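Local coordinates for protein ppBat (Bacteroides thetaiotaomicron VPI-5482, PDB 3CNE), which binds flavin derivatives such as lumichrome, riboflavin, FMN and FAD as a homodimer, and may serve to store flavins, at residues V128-L133 / G141-E146; M106-C111 / N153-Q158; A9-N14 / K41-N46. All coordinates share one frame; numbering follows the deposited sequence.

Contact 1. Residues V128-L133 / G141-E146; sequences VAVHPL and GIATDE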
loop_
_atom_site.group_PDB
_atom_site.type_symbol
_atom_site.label_atom_id
_atom_site.label_comp_id
_atom_site.label_asym_id
_atom_site.label_seq_id
_atom_site.Cartn_x
_atom_site.Cartn_y
_atom_site.Cartn_z
ATOM N N VAL A 128 11.796 -13.179 16.741
ATOM C CA VAL A 128 11.336 -12.138 15.824
ATOM C C VAL A 128 11.742 -12.461 14.410
ATOM O O VAL A 128 12.792 -13.074 14.175
ATOM C CB VAL A 128 11.890 -10.721 16.162
ATOM C CG1 VAL A 128 11.323 -10.196 17.473
ATOM C CG2 VAL A 128 13.444 -10.689 16.149
ATOM N N ALA A 129 10.904 -12.039 13.473
ATOM C CA ALA A 129 11.241 -12.064 12.067
ATOM C C ALA A 129 11.663 -10.646 11.701
ATOM O O ALA A 129 11.107 -9.655 12.201
ATOM C CB ALA A 129 10.073 -12.503 11.238
ATOM N N VAL A 130 12.662 -10.575 10.836
ATOM C CA VAL A 130 13.359 -9.340 10.536
ATOM C C VAL A 130 13.927 -9.474 9.138
ATOM O O VAL A 130 14.192 -10.597 8.670
ATOM C CB VAL A 130 14.456 -9.054 11.595
ATOM C CG1 VAL A 130 15.541 -10.117 11.581
ATOM C CG2 VAL A 130 15.067 -7.677 11.419
ATOM N N HIS A 131 14.081 -8.335 8.464
ATOM C CA HIS A 131 14.693 -8.301 7.158
ATOM C C HIS A 131 16.120 -8.861 7.276
ATOM O O HIS A 131 16.823 -8.512 8.216
ATOM C CB HIS A 131 14.730 -6.860 6.628
ATOM C CG HIS A 131 15.131 -6.773 5.195
ATOM N ND1 HIS A 131 16.438 -6.907 4.779
ATOM C CD2 HIS A 131 14.394 -6.605 4.073
ATOM C CE1 HIS A 131 16.490 -6.815 3.463
ATOM N NE2 HIS A 131 15.261 -6.639 3.012
ATOM N N PRO A 132 16.541 -9.740 6.344
ATOM C CA PRO A 132 17.890 -10.329 6.406
ATOM C C PRO A 132 19.017 -9.339 6.690
ATOM O O PRO A 132 19.900 -9.625 7.500
ATOM C CB PRO A 132 18.059 -10.962 5.020
ATOM C CG PRO A 132 16.679 -11.354 4.652
ATOM C CD PRO A 132 15.784 -10.265 5.190
ATOM N N LEU A 133 18.983 -8.175 6.051
ATOM C CA LEU A 133 20.037 -7.174 6.258
ATOM C C LEU A 133 20.027 -6.567 7.664
ATOM O O LEU A 133 21.044 -6.049 8.132
ATOM C CB LEU A 133 19.954 -6.067 5.197
ATOM C CG LEU A 133 20.147 -6.449 3.725
ATOM C CD1 LEU A 133 19.793 -5.283 2.793
ATOM C CD2 LEU A 133 21.578 -6.944 3.454
ATOM N N GLY A 141 16.477 -9.931 21.180
ATOM C CA GLY A 141 15.540 -10.967 20.771
ATOM C C GLY A 141 16.255 -12.116 20.098
ATOM O O GLY A 141 17.480 -12.164 20.068
ATOM N N ILE A 142 15.480 -13.031 19.541
ATOM C CA ILE A 142 15.998 -14.198 18.854
ATOM C C ILE A 142 15.571 -14.153 17.381
ATOM O O ILE A 142 14.464 -14.554 17.049
ATOM C CB ILE A 142 15.448 -15.490 19.540
ATOM C CG1 ILE A 142 15.913 -15.537 21.005
ATOM C CG2 ILE A 142 15.832 -16.759 18.749
ATOM C CD1 ILE A 142 15.116 -16.481 21.903
ATOM N N ALA A 143 16.440 -13.671 16.495
ATOM C CA ALA A 143 16.061 -13.546 15.083
ATOM C C ALA A 143 15.995 -14.896 14.391
ATOM O O ALA A 143 16.894 -15.728 14.529
ATOM C CB ALA A 143 17.016 -12.627 14.339
ATOM N N THR A 144 14.927 -15.108 13.637
ATOM C CA THR A 144 14.801 -16.320 12.836
ATOM C C THR A 144 14.835 -15.981 11.347
ATOM O O THR A 144 14.847 -14.805 10.963
ATOM C CB THR A 144 13.537 -17.134 13.205
ATOM O OG1 THR A 144 12.373 -16.478 12.718
ATOM C CG2 THR A 144 13.406 -17.334 14.733
ATOM N N ASP A 145 14.876 -17.018 10.514
ATOM C CA ASP A 145 14.781 -16.873 9.059
ATOM C C ASP A 145 13.338 -17.035 8.583
ATOM O O ASP A 145 13.076 -17.041 7.384
ATOM C CB ASP A 145 15.652 -17.919 8.339
ATOM C CG ASP A 145 17.142 -17.750 8.604
ATOM O OD1 ASP A 145 17.619 -16.614 8.843
ATOM O OD2 ASP A 145 17.843 -18.789 8.550
ATOM N N GLU A 146 12.405 -17.172 9.522
ATOM C CA GLU A 146 10.984 -17.357 9.178
ATOM C C GLU A 146 10.368 -16.113 8.545
ATOM O O GLU A 146 10.876 -14.999 8.733
ATOM C CB GLU A 146 10.168 -17.803 10.399
ATOM C CG GLU A 146 10.539 -19.190 10.908
ATOM C CD GLU A 146 10.592 -20.218 9.791
ATOM O OE1 GLU A 146 9.520 -20.519 9.217
ATOM O OE2 GLU A 146 11.705 -20.708 9.484
HETATM O O HOH W 1 15.951 -12.761 9.061
#
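Val-130 lays its CG1 methyl against the CB of Ala-143, 4.0 Å away, beside the pairing of the two short parallel strands 127-129 and 142-144. This two-stranded parallel sheet lies beside the main sheet of the DJ-1/PfpI fold. Val-128, two residues earlier, turns its side chain to the same face as Ala-143; its CG2, in the crowded position between N and C, comes within 4.0 Å of the Ala-143 CA. Helix 113-119 closes over this side, since Val-128 and Val-130 both touch Ala-114. The backbone of Val-128 is gripped twice. Its N-H reaches the Ile-142 O at 3.0 Å from above the carbonyl plane, whereas the Thr-144 N-H points almost straight down the C=O axis of Val-128, also at 3.0 Å to O. On the other face the Ala-129 CB rests 3.6 Å from the Glu-146 O. Thr-144 forms an ST turn with its OG1, which accepts from the Glu-146 N and is also hydrogen-bonded to Glu-149. Just past the pairing a single water bridges the two segments, 2.8 Å from the Val-130 O and 3.0 Å from the Thr-144 O.

Contact 2. Residues M106-C111 / N153-Q158; sequences MMIGHC and NFFTAQ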
loop_
_atom_site.group_PDB
_atom_site.type_symbol
_atom_site.label_atom_id
_atom_site.label_comp_id
_atom_site.label_asym_id
_atom_site.label_seq_id
_atom_site.Cartn_x
_atom_site.Cartn_y
_atom_site.Cartn_z
HETATM N N MSE A 106 0.404 -5.111 22.444
HETATM C CA MSE A 106 0.736 -5.908 21.287
HETATM C C MSE A 106 1.660 -5.111 20.334
HETATM O O MSE A 106 1.342 -3.980 19.962
HETATM C CB MSE A 106 -0.557 -6.318 20.598
HETATM C CG MSE A 106 -0.391 -7.103 19.335
HETATM SE SE MSE A 106 -2.183 -7.585 18.664
HETATM C CE MSE A 106 -3.283 -6.425 19.808
HETATM N N MSE A 107 2.809 -5.708 19.992
HETATM C CA MSE A 107 3.853 -5.060 19.183
HETATM C C MSE A 107 3.897 -5.733 17.820
HETATM O O MSE A 107 4.171 -6.930 17.716
HETATM C CB MSE A 107 5.232 -5.152 19.840
HETATM C CG MSE A 107 5.299 -4.795 21.295
HETATM SE SE MSE A 107 4.640 -3.014 21.645
HETATM C CE MSE A 107 6.108 -1.957 20.882
ATOM N N ILE A 108 3.625 -4.943 16.791
ATOM C CA ILE A 108 3.447 -5.427 15.428
ATOM C C ILE A 108 4.380 -4.639 14.486
ATOM O O ILE A 108 4.461 -3.411 14.547
ATOM C CB ILE A 108 1.988 -5.241 14.925
ATOM C CG1 ILE A 108 0.986 -6.038 15.778
ATOM C CG2 ILE A 108 1.873 -5.640 13.427
ATOM C CD1 ILE A 108 -0.371 -5.358 15.924
ATOM N N GLY A 109 5.101 -5.346 13.625
ATOM C CA GLY A 109 5.961 -4.659 12.689
ATOM C C GLY A 109 6.575 -5.626 11.710
ATOM O O GLY A 109 6.439 -6.848 11.858
ATOM N N HIS A 110 7.205 -5.058 10.690
ATOM C CA HIS A 110 7.811 -5.828 9.631
ATOM C C HIS A 110 9.114 -5.167 9.194
ATOM O O HIS A 110 9.418 -4.038 9.609
ATOM C CB HIS A 110 6.842 -5.975 8.445
ATOM C CG HIS A 110 6.595 -4.699 7.697
ATOM N ND1 HIS A 110 5.645 -3.779 8.086
ATOM C CD2 HIS A 110 7.161 -4.201 6.572
ATOM C CE1 HIS A 110 5.637 -2.769 7.231
ATOM N NE2 HIS A 110 6.547 -3.000 6.308
ATOM N N CYS A 111 9.853 -5.885 8.345
ATOM C CA CYS A 111 11.119 -5.433 7.769
ATOM C C CYS A 111 12.126 -5.119 8.894
ATOM O O CYS A 111 12.538 -6.044 9.587
ATOM C CB CYS A 111 10.903 -4.315 6.731
ATOM S SG CYS A 111 12.308 -4.105 5.605
ATOM N N ASN A 153 3.813 -11.055 22.881
ATOM C CA ASN A 153 3.102 -9.894 22.345
ATOM C C ASN A 153 3.636 -9.404 20.997
ATOM O O ASN A 153 3.136 -8.418 20.465
ATOM C CB ASN A 153 3.103 -8.754 23.356
ATOM C CG ASN A 153 2.527 -9.164 24.684
ATOM O OD1 ASN A 153 1.506 -9.871 24.754
ATOM N ND2 ASN A 153 3.179 -8.732 25.759
ATOM N N PHE A 154 4.620 -10.121 20.437
ATOM C CA PHE A 154 5.294 -9.692 19.219
ATOM C C PHE A 154 4.810 -10.413 17.971
ATOM O O PHE A 154 4.862 -11.629 17.891
ATOM C CB PHE A 154 6.822 -9.829 19.348
ATOM C CG PHE A 154 7.409 -8.922 20.371
ATOM C CD1 PHE A 154 7.815 -7.631 20.028
ATOM C CD2 PHE A 154 7.533 -9.336 21.693
ATOM C CE1 PHE A 154 8.327 -6.762 20.993
ATOM C CE2 PHE A 154 8.072 -8.473 22.664
ATOM C CZ PHE A 154 8.460 -7.195 22.313
ATOM N N PHE A 155 4.377 -9.622 16.995
ATOM C CA PHE A 155 3.888 -10.117 15.713
ATOM C C PHE A 155 4.758 -9.422 14.668
ATOM O O PHE A 155 4.532 -8.264 14.346
ATOM C CB PHE A 155 2.411 -9.724 15.526
ATOM C CG PHE A 155 1.466 -10.377 16.511
ATOM C CD1 PHE A 155 0.484 -11.268 16.062
ATOM C CD2 PHE A 155 1.545 -10.105 17.874
ATOM C CE1 PHE A 155 -0.391 -11.900 16.966
ATOM C CE2 PHE A 155 0.670 -10.733 18.785
ATOM C CZ PHE A 155 -0.295 -11.630 18.317
ATOM N N THR A 156 5.776 -10.116 14.163
ATOM C CA THR A 156 6.709 -9.482 13.247
ATOM C C THR A 156 6.823 -10.284 11.961
ATOM O O THR A 156 6.733 -11.517 11.965
ATOM C CB THR A 156 8.103 -9.261 13.884
ATOM O OG1 THR A 156 8.697 -10.524 14.231
ATOM C CG2 THR A 156 7.984 -8.422 15.136
ATOM N N ALA A 157 6.983 -9.563 10.857
ATOM C CA ALA A 157 7.150 -10.181 9.548
ATOM C C ALA A 157 8.487 -9.734 8.967
ATOM O O ALA A 157 8.936 -8.612 9.213
ATOM C CB ALA A 157 6.006 -9.793 8.641
ATOM N N GLN A 158 9.117 -10.625 8.217
ATOM C CA GLN A 158 10.396 -10.368 7.597
ATOM C C GLN A 158 10.365 -9.085 6.744
ATOM O O GLN A 158 11.267 -8.247 6.839
ATOM C CB GLN A 158 10.788 -11.571 6.741
ATOM C CG GLN A 158 12.225 -11.559 6.310
ATOM C CD GLN A 158 12.628 -12.808 5.569
ATOM O OE1 GLN A 158 12.527 -12.871 4.342
ATOM N NE2 GLN A 158 13.112 -13.802 6.308
#
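The Phe-155 ring takes the selenium of Met-106, a selenomethionine, over one face: SE stands 4.2 Å above the ring plane, displaced toward the rim, in a Met-aromatic contact. The carbonyl oxygens of Met-107 and Asn-153 lie at its edge. Met-106 arrives there because CG is anti to the backbone N (chi1 177°), which sets it 3.8 Å from the Phe-155 CE2, and the extended next bond carries SE over the ring. The Phe-154 ring belongs to the opposite face of the sheet, where Met-107 runs alongside it in the same direction, its CB 3.6 Å from the Phe-154 CD1 and its CG equally near CE1. His-110, with its CB on the same face as Phe-155, has its imidazole held by two hydrogen bonds, ND1 with Tyr-21 and NE2 with Glu-160.

Beneath the side chains is an in-register parallel ladder whose strand segments diverge by only 7°. Met-107, Gly-109 and Cys-111 donate from N, and Met-107 and Gly-109 accept at O; the Phe-155 N, for example, meets the Met-107 O at 2.8 Å, nearly along the C=O axis. The last rung, from Cys-111 N to Ala-157 O, is bent and weak. There the chain leaves the strand with a positive phi of 59°, consistent with the nucleophile elbow of DJ-1/PfpI relatives, although here Cys-111 binds zinc with Cys-74.

Both strands lie inside the mixed central sheet. Strand 69-73 flanks 106-110 and strand 148-151 flanks 154-157, while helix 167-174 packs on the face of Ile-108 and Phe-155, both of which touch Val-170.

Contact 3. Residues A9-N14 / K41-N46; sequences AVNPVN and KEIKTN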
loop_
_atom_site.group_PDB
_atom_site.type_symbol
_atom_site.label_atom_id
_atom_site.label_comp_id
_atom_site.label_asym_id
_atom_site.label_seq_id
_atom_site.Cartn_x
_atom_site.Cartn_y
_atom_site.Cartn_z
ATOM N N ALA A 9 4.200 5.633 11.289
ATOM C CA ALA A 9 4.669 5.740 9.912
ATOM C C ALA A 9 5.942 6.586 9.850
ATOM O O ALA A 9 5.940 7.754 10.260
ATOM C CB ALA A 9 3.564 6.326 9.009
ATOM N N VAL A 10 7.049 5.981 9.420
ATOM C CA VAL A 10 8.289 6.729 9.349
ATOM C C VAL A 10 8.275 7.552 8.048
ATOM O O VAL A 10 7.337 7.466 7.286
ATOM C CB VAL A 10 9.519 5.823 9.432
ATOM C CG1 VAL A 10 9.641 5.269 10.883
ATOM C CG2 VAL A 10 9.479 4.685 8.353
ATOM N N ASN A 11 9.297 8.353 7.819
ATOM C CA ASN A 11 9.287 9.229 6.651
ATOM C C ASN A 11 10.630 9.179 5.944
ATOM O O ASN A 11 11.605 9.772 6.432
ATOM C CB ASN A 11 8.975 10.638 7.119
ATOM C CG ASN A 11 8.899 11.622 6.001
ATOM O OD1 ASN A 11 8.629 11.263 4.871
ATOM N ND2 ASN A 11 9.143 12.888 6.316
ATOM N N PRO A 12 10.712 8.496 4.782
ATOM C CA PRO A 12 9.648 7.861 4.001
ATOM C C PRO A 12 9.230 6.493 4.548
ATOM O O PRO A 12 10.047 5.813 5.109
ATOM C CB PRO A 12 10.284 7.679 2.622
ATOM C CG PRO A 12 11.764 7.410 2.936
ATOM C CD PRO A 12 12.047 8.331 4.166
ATOM N N VAL A 13 7.955 6.135 4.375
ATOM C CA VAL A 13 7.406 4.858 4.808
ATOM C C VAL A 13 7.231 4.013 3.561
ATOM O O VAL A 13 7.002 4.531 2.446
ATOM C CB VAL A 13 6.010 5.068 5.517
ATOM C CG1 VAL A 13 5.003 5.656 4.585
ATOM C CG2 VAL A 13 5.461 3.791 6.297
ATOM N N ASN A 14 7.359 2.714 3.728
ATOM C CA ASN A 14 6.965 1.820 2.656
ATOM C C ASN A 14 5.441 1.736 2.667
ATOM O O ASN A 14 4.850 1.181 3.584
ATOM C CB ASN A 14 7.584 0.444 2.879
ATOM C CG ASN A 14 7.296 -0.509 1.763
ATOM O OD1 ASN A 14 6.132 -0.720 1.415
ATOM N ND2 ASN A 14 8.359 -1.178 1.251
ATOM N N LYS A 41 2.765 16.030 10.243
ATOM C CA LYS A 41 1.877 14.944 9.793
ATOM C C LYS A 41 2.105 14.505 8.347
ATOM O O LYS A 41 1.561 13.471 7.901
ATOM C CB LYS A 41 0.424 15.425 9.844
ATOM C CG LYS A 41 -0.101 15.707 11.165
ATOM C CD LYS A 41 -1.618 15.764 11.137
ATOM C CE LYS A 41 -2.168 17.083 10.621
ATOM N NZ LYS A 41 -3.674 17.079 10.788
ATOM N N GLU A 42 2.822 15.331 7.590
ATOM C CA GLU A 42 3.000 15.108 6.164
ATOM C C GLU A 42 4.275 14.293 5.944
ATOM O O GLU A 42 5.364 14.713 6.363
ATOM C CB GLU A 42 3.081 16.445 5.419
ATOM C CG GLU A 42 3.176 16.236 3.931
ATOM C CD GLU A 42 3.348 17.515 3.140
ATOM O OE1 GLU A 42 2.521 18.448 3.289
ATOM O OE2 GLU A 42 4.311 17.551 2.344
ATOM N N ILE A 43 4.143 13.112 5.338
ATOM C CA ILE A 43 5.298 12.208 5.145
ATOM C C ILE A 43 5.343 11.758 3.693
ATOM O O ILE A 43 4.415 11.996 2.974
ATOM C CB ILE A 43 5.237 10.930 6.058
ATOM C CG1 ILE A 43 4.008 10.059 5.701
ATOM C CG2 ILE A 43 5.331 11.304 7.575
ATOM C CD1 ILE A 43 3.997 8.675 6.366
ATOM N N LYS A 44 6.424 11.118 3.269
ATOM C CA LYS A 44 6.500 10.580 1.920
ATOM C C LYS A 44 6.480 9.091 1.995
ATOM O O LYS A 44 6.752 8.541 3.060
ATOM C CB LYS A 44 7.775 11.024 1.238
ATOM C CG LYS A 44 7.597 12.288 0.444
ATOM C CD LYS A 44 7.801 13.534 1.276
ATOM C CE LYS A 44 7.984 14.751 0.344
ATOM N NZ LYS A 44 8.924 15.761 0.961
ATOM N N THR A 45 6.153 8.432 0.880
ATOM C CA THR A 45 6.350 6.996 0.785
ATOM C C THR A 45 7.686 6.805 0.114
ATOM O O THR A 45 8.189 7.736 -0.531
ATOM C CB THR A 45 5.256 6.320 -0.010
ATOM O OG1 THR A 45 5.194 6.863 -1.349
ATOM C CG2 THR A 45 3.885 6.599 0.698
ATOM N N ASN A 46 8.243 5.616 0.203
ATOM C CA ASN A 46 9.496 5.293 -0.513
ATOM C C ASN A 46 9.288 5.615 -1.995
ATOM O O ASN A 46 10.180 6.130 -2.660
ATOM C CB ASN A 46 9.814 3.804 -0.418
ATOM C CG ASN A 46 10.207 3.359 0.982
ATOM O OD1 ASN A 46 10.430 4.173 1.872
ATOM N ND2 ASN A 46 10.334 2.059 1.159
#
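Asn-11 brings the end of its side chain up to strand 42-44, with CG anti to the backbone N (chi1 -178°), so that OD1 accepts from the Lys-44 N at 2.7 Å, in a straight bond with the donor above the amide plane. The CB and CG of Asn-11 slide past Ile-43 in the opposite direction, CB 3.7 Å from the Ile-43 CG2. An alanine here would remove the OD1 acceptor and the amide's contact with the Ile-43 CB, and would probably leave the Lys-44 N less firmly held. The Ile-43 CD1 touches both the Ala-9 CB and the Val-13 CG1, each 3.6 Å away. Val-13 adds two backbone bonds, N to the Lys-44 O at 3.0 Å and O from the Asn-46 N at 2.8 Å. A cis peptide precedes Pro-12, whose CB rests 3.6 Å from the Asn-46 OD1, itself hydrogen-bonded to the Asp-76 N. Outside, Phe-19 and Phe-26 of the second subunit pack on Thr-45 and Asn-46. The whole ties segment 41-46 to the loop after strand 4-9. Asn-14 N-caps helix 15-27, its OD1 bonded to the Gly-17 N, so the contact sits at a strand-to-helix turn of the alpha/beta DJ-1/PfpI fold.

Contact 2 is the buried one, uniting two central-sheet strands through a backbone ladder with aromatic and apolar side chains. Contacts 1 and 3 are partly buried: contact 1 joins the strands of a small separate sheet with small aliphatic side chains and a water; contact 3 joins strand 42-44 to the loop following strand 4-9, partly at the dimer interface, and combines an asparagine side-chain bond, two backbone bonds of Val-13 and apolar packing round Ile-43. Probable bonds from Ala-129 N to Thr-156 OG1 and His-131 N to Cys-111 O tie the small sheet and the loop after it to strand 154-157 and the turn at Cys-111. Contact 2 supplies this zinc ligand; contact 3, touching neither, only comes near the site.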